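Local coordinates for protein putative ABC transporter (Thermobispora bispora, PDB 4PE6) that probably serves as the solute-binding component of an ABC transporter, and binds (2R,3S)-2,3,4-trihydroxybutanoic acid, a small sugar acid, at residues L95-C103 against V111-A121; I21-G29 against G63-I74. All blocks are in the same frame, centred on the assembly; numbering follows the deposited sequence.

Interaction 1 of 2, residues L95-C103 against V111-A121; sequences LQPVIQQAC and VFDSAIDAPCA. With LTH ((2R,3S)-2,3,4-trihydroxybutanoic acid), chain C.
Ile99 lies over a patch made by Ile116, Ala118 and Cys120, and its two branches divide the work. CD1 meets CD1 of Ile116 tip to tip at 3.8 Å and also reaches Val111, while CG2, anti to the backbone N because chi1 is -74°, rests 3.7 Å from Cys120 SG and touches the methyls of Ala118 and Ala121. One turn further along the helix, the Cys103-Cys120 disulfide (SG to SG 2.1 Å, chi3 75°) ties the helix covalently to the type I turn of residues 118-121. A water backs this link, accepting from Cys120 N (2.9 Å) and donating to OE1 of Gln100, whose NE2 is bonded to Asp104. At the start of the helix the Gln96 chain bends at chi2 and slides past Ile116 in the opposite direction, its CG 3.4 Å from Asp117 O: NE2 is bonded to the carbonyl of Pro92, and OE1 packs 3.7 Å from Ile116 CD1. With alanine in place of Gln96, the Pro92 carbonyl is likely to lose this amide and Ile116 CD1 the chain that packs on it. Just past the strand's end, away from the helix, Asp113 grips the ligand, taking bonds from LTH O4 to OD1 (2.5 Å) and from LTH O2 to OD2 (2.6 Å). Helix 96-104 belongs to the beta-alpha-beta unit with strands 84-88 and 108-112, and the loop after strand 108-112 folds back on it before strand 122-126.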
loop_
_atom_site.group_PDB
_atom_site.type_symbol
_atom_site.label_atom_id
_atom_site.label_comp_id
_atom_site.label_asym_id
_atom_site.label_seq_id
_atom_site.Cartn_x
_atom_site.Cartn_y
_atom_site.Cartn_z
ATOM N N LEU A 95 7.159 6.853 16.155
ATOM C CA LEU A 95 8.466 7.067 15.526
ATOM C C LEU A 95 8.948 8.524 15.540
ATOM O O LEU A 95 10.077 8.817 15.129
ATOM C CB LEU A 95 8.456 6.572 14.075
ATOM C CG LEU A 95 8.716 5.083 13.879
ATOM C CD1 LEU A 95 7.514 4.257 14.321
ATOM C CD2 LEU A 95 9.028 4.840 12.404
ATOM N N GLN A 96 8.105 9.432 16.008
ATOM C CA GLN A 96 8.415 10.853 15.923
ATOM C C GLN A 96 9.766 11.196 16.581
ATOM O O GLN A 96 10.573 11.891 15.979
ATOM C CB GLN A 96 7.279 11.716 16.490
ATOM C CG GLN A 96 6.373 12.373 15.457
ATOM C CD GLN A 96 5.473 11.395 14.710
ATOM O OE1 GLN A 96 5.918 10.365 14.235
ATOM N NE2 GLN A 96 4.215 11.741 14.571
ATOM N N PRO A 97 10.016 10.703 17.808
ATOM C CA PRO A 97 11.299 11.053 18.439
ATOM C C PRO A 97 12.512 10.532 17.657
ATOM O O PRO A 97 13.471 11.261 17.465
ATOM C CB PRO A 97 11.191 10.412 19.827
ATOM C CG PRO A 97 9.713 10.428 20.114
ATOM C CD PRO A 97 9.073 10.127 18.783
ATOM N N VAL A 98 12.469 9.298 17.175
ATOM C CA VAL A 98 13.636 8.769 16.482
ATOM C C VAL A 98 13.792 9.421 15.120
ATOM O O VAL A 98 14.911 9.557 14.633
ATOM C CB VAL A 98 13.655 7.228 16.389
ATOM C CG1 VAL A 98 12.687 6.710 15.339
ATOM C CG2 VAL A 98 15.070 6.740 16.101
ATOM N N ILE A 99 12.683 9.847 14.522
ATOM C CA ILE A 99 12.750 10.589 13.260
ATOM C C ILE A 99 13.477 11.895 13.518
ATOM O O ILE A 99 14.367 12.274 12.762
ATOM C CB ILE A 99 11.359 10.770 12.609
ATOM C CG1 ILE A 99 10.894 9.431 12.007
ATOM C CG2 ILE A 99 11.384 11.849 11.540
ATOM C CD1 ILE A 99 9.447 9.425 11.540
ATOM N N GLN A 100 13.131 12.571 14.607
ATOM C CA GLN A 100 13.818 13.810 14.941
ATOM C C GLN A 100 15.290 13.559 15.273
ATOM O O GLN A 100 16.141 14.382 14.965
ATOM C CB GLN A 100 13.108 14.527 16.080
ATOM C CG GLN A 100 13.666 15.916 16.379
ATOM C CD GLN A 100 13.453 16.874 15.235
ATOM O OE1 GLN A 100 12.321 17.143 14.856
ATOM N NE2 GLN A 100 14.538 17.388 14.670
ATOM N N GLN A 101 15.592 12.411 15.883
ATOM C CA GLN A 101 16.967 12.039 16.186
ATOM C C GLN A 101 17.770 11.874 14.892
ATOM O O GLN A 101 18.921 12.337 14.785
ATOM C CB GLN A 101 16.994 10.742 17.023
ATOM C CG GLN A 101 18.391 10.241 17.373
ATOM C CD GLN A 101 18.393 8.890 18.054
ATOM O OE1 GLN A 101 17.443 8.526 18.747
ATOM N NE2 GLN A 101 19.476 8.135 17.864
ATOM N N ALA A 102 17.169 11.207 13.910
ATOM C CA ALA A 102 17.783 11.052 12.607
ATOM C C ALA A 102 18.070 12.413 11.964
ATOM O O ALA A 102 19.170 12.648 11.493
ATOM C CB ALA A 102 16.907 10.202 11.694
ATOM N N CYS A 103 17.090 13.313 11.975
ATOM C CA CYS A 103 17.273 14.627 11.361
ATOM C C CYS A 103 18.371 15.426 12.072
ATOM O O CYS A 103 19.184 16.104 11.428
ATOM C CB CYS A 103 15.959 15.412 11.372
ATOM S SG CYS A 103 14.700 14.719 10.251
ATOM N N VAL A 111 9.472 9.857 4.858
ATOM C CA VAL A 111 8.416 8.966 5.277
ATOM C C VAL A 111 7.574 8.667 4.044
ATOM O O VAL A 111 7.143 9.589 3.345
ATOM C CB VAL A 111 7.558 9.630 6.355
ATOM C CG1 VAL A 111 6.276 8.839 6.605
ATOM C CG2 VAL A 111 8.373 9.818 7.633
ATOM N N PHE A 112 7.343 7.395 3.754
ATOM C CA PHE A 112 6.554 7.043 2.586
ATOM C C PHE A 112 5.443 6.065 2.907
ATOM O O PHE A 112 5.465 5.406 3.944
ATOM C CB PHE A 112 7.411 6.558 1.401
ATOM C CG PHE A 112 8.000 5.200 1.600
ATOM C CD1 PHE A 112 9.153 5.052 2.339
ATOM C CD2 PHE A 112 7.380 4.076 1.088
ATOM C CE1 PHE A 112 9.724 3.792 2.525
ATOM C CE2 PHE A 112 7.922 2.829 1.284
ATOM C CZ PHE A 112 9.084 2.684 2.004
ATOM N N ASP A 113 4.464 6.006 2.014
ATOM C CA ASP A 113 3.269 5.189 2.175
ATOM C C ASP A 113 2.595 5.450 3.511
ATOM O O ASP A 113 2.077 4.529 4.159
ATOM C CB ASP A 113 3.633 3.700 2.035
ATOM C CG ASP A 113 2.415 2.794 2.039
ATOM O OD1 ASP A 113 1.444 3.126 1.342
ATOM O OD2 ASP A 113 2.436 1.744 2.742
ATOM N N SER A 114 2.613 6.722 3.912
ATOM C CA SER A 114 2.005 7.196 5.143
ATOM C C SER A 114 2.147 8.713 5.195
ATOM O O SER A 114 3.029 9.286 4.545
ATOM C CB SER A 114 2.673 6.615 6.377
ATOM O OG SER A 114 2.154 5.320 6.684
ATOM N N ALA A 115 1.288 9.325 5.998
ATOM C CA ALA A 115 1.369 10.745 6.324
ATOM C C ALA A 115 1.378 10.859 7.839
ATOM O O ALA A 115 0.421 10.452 8.494
ATOM C CB ALA A 115 0.161 11.463 5.778
ATOM N N ILE A 116 2.433 11.409 8.403
ATOM C CA ILE A 116 2.493 11.597 9.846
ATOM C C ILE A 116 3.035 12.973 10.147
ATOM O O ILE A 116 3.645 13.609 9.297
ATOM C CB ILE A 116 3.377 10.538 10.555
ATOM C CG1 ILE A 116 4.846 10.643 10.122
ATOM C CG2 ILE A 116 2.857 9.145 10.269
ATOM C CD1 ILE A 116 5.714 9.510 10.648
ATOM N N ASP A 117 2.820 13.408 11.380
ATOM C CA ASP A 117 3.223 14.714 11.819
ATOM C C ASP A 117 4.665 14.661 12.348
ATOM O O ASP A 117 4.902 14.722 13.539
ATOM C CB ASP A 117 2.233 15.188 12.897
ATOM C CG ASP A 117 2.557 16.549 13.413
ATOM O OD1 ASP A 117 3.510 17.171 12.895
ATOM O OD2 ASP A 117 1.864 16.995 14.348
ATOM N N ALA A 118 5.617 14.501 11.440
ATOM C CA ALA A 118 7.038 14.484 11.775
ATOM C C ALA A 118 7.659 15.621 10.991
ATOM O O ALA A 118 8.013 15.446 9.824
ATOM C CB ALA A 118 7.658 13.147 11.411
ATOM N N PRO A 119 7.751 16.815 11.621
ATOM C CA PRO A 119 8.059 18.067 10.922
ATOM C C PRO A 119 9.330 18.080 10.098
ATOM O O PRO A 119 9.383 18.751 9.086
ATOM C CB PRO A 119 8.175 19.098 12.069
ATOM C CG PRO A 119 7.348 18.544 13.169
ATOM C CD PRO A 119 7.458 17.045 13.052
ATOM N N CYS A 120 10.347 17.351 10.534
ATOM C CA CYS A 120 11.624 17.335 9.836
ATOM C C CYS A 120 11.625 16.397 8.617
ATOM O O CYS A 120 12.503 16.480 7.788
ATOM C CB CYS A 120 12.740 16.953 10.803
ATOM S SG CYS A 120 12.919 15.189 11.151
ATOM N N ALA A 121 10.637 15.517 8.519
ATOM C CA ALA A 121 10.578 14.527 7.442
ATOM C C ALA A 121 9.812 15.051 6.250
ATOM O O ALA A 121 8.941 15.929 6.381
ATOM C CB ALA A 121 9.923 13.252 7.944
HETATM O O1 LTH C . -1.071 -2.920 1.761
HETATM C C1 LTH C . -0.177 -2.367 2.502
HETATM O O LTH C . 0.618 -2.961 3.261
HETATM C C2 LTH C . 0.014 -0.834 2.392
HETATM O O2 LTH C . 1.018 -0.367 3.328
HETATM C C3 LTH C . -1.267 -0.082 2.686
HETATM O O3 LTH C . -1.725 -0.401 3.998
HETATM C C4 LTH C . -0.981 1.432 2.623
HETATM O O4 LTH C . -0.627 1.716 1.244
HETATM O O HOH W 1 10.613 15.932 13.023
#

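Interaction 2 of 2, residues I21-G29 against G63-I74; sequences IALSNGFIG and GNNSATEQVAQI
Gln70 and Ser24 make the one direct hydrogen bond across this contact: NE2 donates to Ser24 OG over 3.0 Å, nearly straight at 163° and in the plane of the amide. The Gln70 chain reaches there extended, CG anti to the backbone N (chi1 -176°), and its amide is held at both ends, OE1 by the N-H of Ala90 and NE2 also by the carbonyl of Asn88. Waters add further bridges. One links Ser24 OG to Gln73 OE1; another joins Gly26 O to the N-H of Ser66, the N-cap residue of the helix; a third connects Ile28 N with Gly63 O.

Van der Waals contacts fill in around them. Ile74 CG1 lies against Ser24 OG at 3.4 Å, and Gln70 CD packs on Gly26 CA, where a beta carbon would clash with OE1. The Phe27 ring presents its edge to Gly63 O, 3.4 Å from CD1, while Gly29 N sits over the centre of one face and Asn65 OD1 lies 3.6 Å from Phe27 CB.

Strand residues 21-25 run nearly antiparallel to helix residues 67-74 (168°, axes 9.0 Å apart); strand 20-25 lies between strands 55-60 and 84-88, with Leu23 packing on helix 31-49 and Ile74 on Leu85.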
loop_
_atom_site.group_PDB
_atom_site.type_symbol
_atom_site.label_atom_id
_atom_site.label_comp_id
_atom_site.label_asym_id
_atom_site.label_seq_id
_atom_site.Cartn_x
_atom_site.Cartn_y
_atom_site.Cartn_z
ATOM N N ILE A 21 21.748 4.810 1.557
ATOM C CA ILE A 21 20.283 4.924 1.711
ATOM C C ILE A 21 19.749 3.741 2.535
ATOM O O ILE A 21 19.883 2.590 2.125
ATOM C CB ILE A 21 19.565 4.902 0.348
ATOM C CG1 ILE A 21 20.197 5.914 -0.634
ATOM C CG2 ILE A 21 18.075 5.153 0.526
ATOM C CD1 ILE A 21 20.195 7.351 -0.142
ATOM N N ALA A 22 19.175 4.025 3.708
ATOM C CA ALA A 22 18.611 2.999 4.575
ATOM C C ALA A 22 17.086 3.025 4.461
ATOM O O ALA A 22 16.507 4.092 4.339
ATOM C CB ALA A 22 19.040 3.262 6.005
ATOM N N LEU A 23 16.455 1.856 4.464
ATOM C CA LEU A 23 14.986 1.753 4.458
ATOM C C LEU A 23 14.519 0.939 5.661
ATOM O O LEU A 23 14.940 -0.222 5.864
ATOM C CB LEU A 23 14.476 1.139 3.157
ATOM C CG LEU A 23 12.960 1.163 2.921
ATOM C CD1 LEU A 23 12.655 1.080 1.424
ATOM C CD2 LEU A 23 12.224 0.062 3.660
ATOM N N SER A 24 13.642 1.537 6.450
ATOM C CA SER A 24 13.047 0.866 7.607
ATOM C C SER A 24 11.557 0.667 7.337
ATOM O O SER A 24 10.818 1.632 7.091
ATOM C CB SER A 24 13.230 1.699 8.877
ATOM O OG SER A 24 12.415 1.213 9.921
ATOM N N ASN A 25 11.141 -0.589 7.352
ATOM C CA ASN A 25 9.757 -0.948 7.030
ATOM C C ASN A 25 9.052 -1.545 8.220
ATOM O O ASN A 25 9.518 -2.556 8.784
ATOM C CB ASN A 25 9.759 -1.926 5.870
ATOM C CG ASN A 25 8.389 -2.508 5.599
ATOM O OD1 ASN A 25 7.382 -1.812 5.673
ATOM N ND2 ASN A 25 8.338 -3.778 5.283
ATOM N N GLY A 26 7.919 -0.938 8.593
ATOM C CA GLY A 26 7.164 -1.315 9.779
ATOM C C GLY A 26 6.364 -2.621 9.726
ATOM O O GLY A 26 5.984 -3.123 10.750
ATOM N N PHE A 27 6.132 -3.187 8.546
ATOM C CA PHE A 27 5.353 -4.406 8.430
ATOM C C PHE A 27 5.692 -5.080 7.131
ATOM O O PHE A 27 5.675 -4.438 6.092
ATOM C CB PHE A 27 3.834 -4.128 8.479
ATOM C CG PHE A 27 2.992 -5.378 8.382
ATOM C CD1 PHE A 27 3.087 -6.372 9.360
ATOM C CD2 PHE A 27 2.119 -5.578 7.328
ATOM C CE1 PHE A 27 2.322 -7.523 9.278
ATOM C CE2 PHE A 27 1.349 -6.735 7.248
ATOM C CZ PHE A 27 1.457 -7.708 8.228
ATOM N N ILE A 28 6.037 -6.367 7.199
ATOM C CA ILE A 28 6.437 -7.125 6.019
ATOM C C ILE A 28 5.514 -8.324 5.734
ATOM O O ILE A 28 5.686 -9.029 4.717
ATOM C CB ILE A 28 7.925 -7.555 6.128
ATOM C CG1 ILE A 28 8.444 -8.136 4.804
ATOM C CG2 ILE A 28 8.134 -8.531 7.278
ATOM C CD1 ILE A 28 8.228 -7.232 3.608
ATOM N N GLY A 29 4.506 -8.514 6.582
ATOM C CA GLY A 29 3.622 -9.687 6.515
ATOM C C GLY A 29 2.476 -9.649 5.516
ATOM O O GLY A 29 1.384 -10.114 5.822
ATOM N N GLY A 63 6.374 -9.153 13.072
ATOM C CA GLY A 63 5.181 -9.092 13.909
ATOM C C GLY A 63 4.102 -8.231 13.307
ATOM O O GLY A 63 4.241 -7.750 12.194
ATOM N N ASN A 64 3.015 -8.028 14.040
ATOM C CA ASN A 64 1.834 -7.418 13.442
ATOM C C ASN A 64 1.844 -5.898 13.522
ATOM O O ASN A 64 1.037 -5.285 14.232
ATOM C CB ASN A 64 0.545 -8.054 13.982
ATOM C CG ASN A 64 -0.001 -9.131 13.042
ATOM O OD1 ASN A 64 0.638 -9.488 12.045
ATOM N ND2 ASN A 64 -1.194 -9.640 13.347
ATOM N N ASN A 65 2.779 -5.313 12.765
ATOM C CA ASN A 65 2.920 -3.860 12.612
ATOM C C ASN A 65 3.316 -3.224 13.957
ATOM O O ASN A 65 2.565 -2.391 14.494
ATOM C CB ASN A 65 1.609 -3.264 12.047
ATOM C CG ASN A 65 1.775 -1.853 11.487
ATOM O OD1 ASN A 65 2.717 -1.554 10.767
ATOM N ND2 ASN A 65 0.810 -0.991 11.783
ATOM N N SER A 66 4.479 -3.637 14.493
ATOM C CA SER A 66 4.926 -3.223 15.840
ATOM C C SER A 66 5.979 -2.102 15.844
ATOM O O SER A 66 7.142 -2.279 15.452
ATOM C CB SER A 66 5.435 -4.409 16.670
ATOM O OG SER A 66 6.272 -3.952 17.744
ATOM N N ALA A 67 5.556 -0.958 16.352
ATOM C CA ALA A 67 6.372 0.236 16.371
ATOM C C ALA A 67 7.602 0.130 17.269
ATOM O O ALA A 67 8.657 0.662 16.941
ATOM C CB ALA A 67 5.517 1.414 16.796
ATOM N N THR A 68 7.480 -0.553 18.405
ATOM C CA THR A 68 8.567 -0.546 19.377
ATOM C C THR A 68 9.842 -1.158 18.795
ATOM O O THR A 68 10.932 -0.618 18.982
ATOM C CB THR A 68 8.156 -1.257 20.680
ATOM O OG1 THR A 68 6.988 -0.616 21.196
ATOM C CG2 THR A 68 9.278 -1.195 21.725
ATOM N N GLU A 69 9.721 -2.261 18.063
ATOM C CA GLU A 69 10.930 -2.863 17.491
ATOM C C GLU A 69 11.444 -2.041 16.303
ATOM O O GLU A 69 12.643 -1.919 16.119
ATOM C CB GLU A 69 10.741 -4.339 17.120
ATOM C CG GLU A 69 12.029 -5.052 16.644
ATOM C CD GLU A 69 13.242 -4.890 17.568
ATOM O OE1 GLU A 69 13.115 -5.018 18.819
ATOM O OE2 GLU A 69 14.352 -4.664 17.036
ATOM N N GLN A 70 10.550 -1.450 15.522
ATOM C CA GLN A 70 10.983 -0.580 14.419
ATOM C C GLN A 70 11.828 0.590 14.942
ATOM O O GLN A 70 12.850 0.957 14.359
ATOM C CB GLN A 70 9.792 -0.026 13.636
ATOM C CG GLN A 70 10.204 0.809 12.435
ATOM C CD GLN A 70 9.078 1.213 11.514
ATOM O OE1 GLN A 70 7.930 1.318 11.929
ATOM N NE2 GLN A 70 9.416 1.482 10.240
ATOM N N VAL A 71 11.407 1.166 16.062
ATOM C CA VAL A 71 12.152 2.277 16.646
ATOM C C VAL A 71 13.559 1.810 17.009
ATOM O O VAL A 71 14.538 2.484 16.693
ATOM C CB VAL A 71 11.427 2.861 17.877
ATOM C CG1 VAL A 71 12.330 3.843 18.604
ATOM C CG2 VAL A 71 10.125 3.533 17.440
ATOM N N ALA A 72 13.663 0.652 17.655
ATOM C CA ALA A 72 14.974 0.063 17.956
ATOM C C ALA A 72 15.784 -0.167 16.685
ATOM O O ALA A 72 16.964 0.144 16.635
ATOM C CB ALA A 72 14.828 -1.255 18.717
ATOM N N GLN A 73 15.148 -0.711 15.657
ATOM C CA GLN A 73 15.853 -0.953 14.406
ATOM C C GLN A 73 16.384 0.331 13.760
ATOM O O GLN A 73 17.481 0.346 13.196
ATOM C CB GLN A 73 14.959 -1.711 13.442
ATOM C CG GLN A 73 14.709 -3.147 13.852
ATOM C CD GLN A 73 13.685 -3.828 12.956
ATOM O OE1 GLN A 73 12.803 -3.175 12.376
ATOM N NE2 GLN A 73 13.799 -5.144 12.831
ATOM N N ILE A 74 15.608 1.401 13.829
ATOM C CA ILE A 74 16.060 2.657 13.266
ATOM C C ILE A 74 17.308 3.167 14.010
ATOM O O ILE A 74 18.265 3.601 13.380
ATOM C CB ILE A 74 14.913 3.688 13.221
ATOM C CG1 ILE A 74 13.855 3.218 12.215
ATOM C CG2 ILE A 74 15.448 5.072 12.885
ATOM C CD1 ILE A 74 12.616 4.093 12.112
HETATM O O HOH W 2 12.896 -1.357 10.438
HETATM O O HOH W 3 5.822 -5.305 12.523
HETATM O O HOH W 4 6.150 -7.511 9.949
#

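Residues 21-74 of interaction 2 come first in the chain, and 95-121 of interaction 1 follow, the centres of the two contacts about 13 Å apart on one sheet. Strand 84-88 lies between strands 20-25 and 108-112 in that sheet, and helices 67-78 and 96-104 pack side by side: Val98 CG2 meets Ile74 CG2 at 3.6 Å, and Leu95 CD2 touches Ile74 CD1. On the other face of the sheet Phe112 touches Leu23. Both contacts belong to the parallel alpha/beta lobe of a periplasmic binding protein fold. Asp113 of interaction 1 binds the ligand, and the Phe27 side chain of interaction 2 comes within about 5 Å of it, so each contact includes a segment that reaches the ligand or its surroundings.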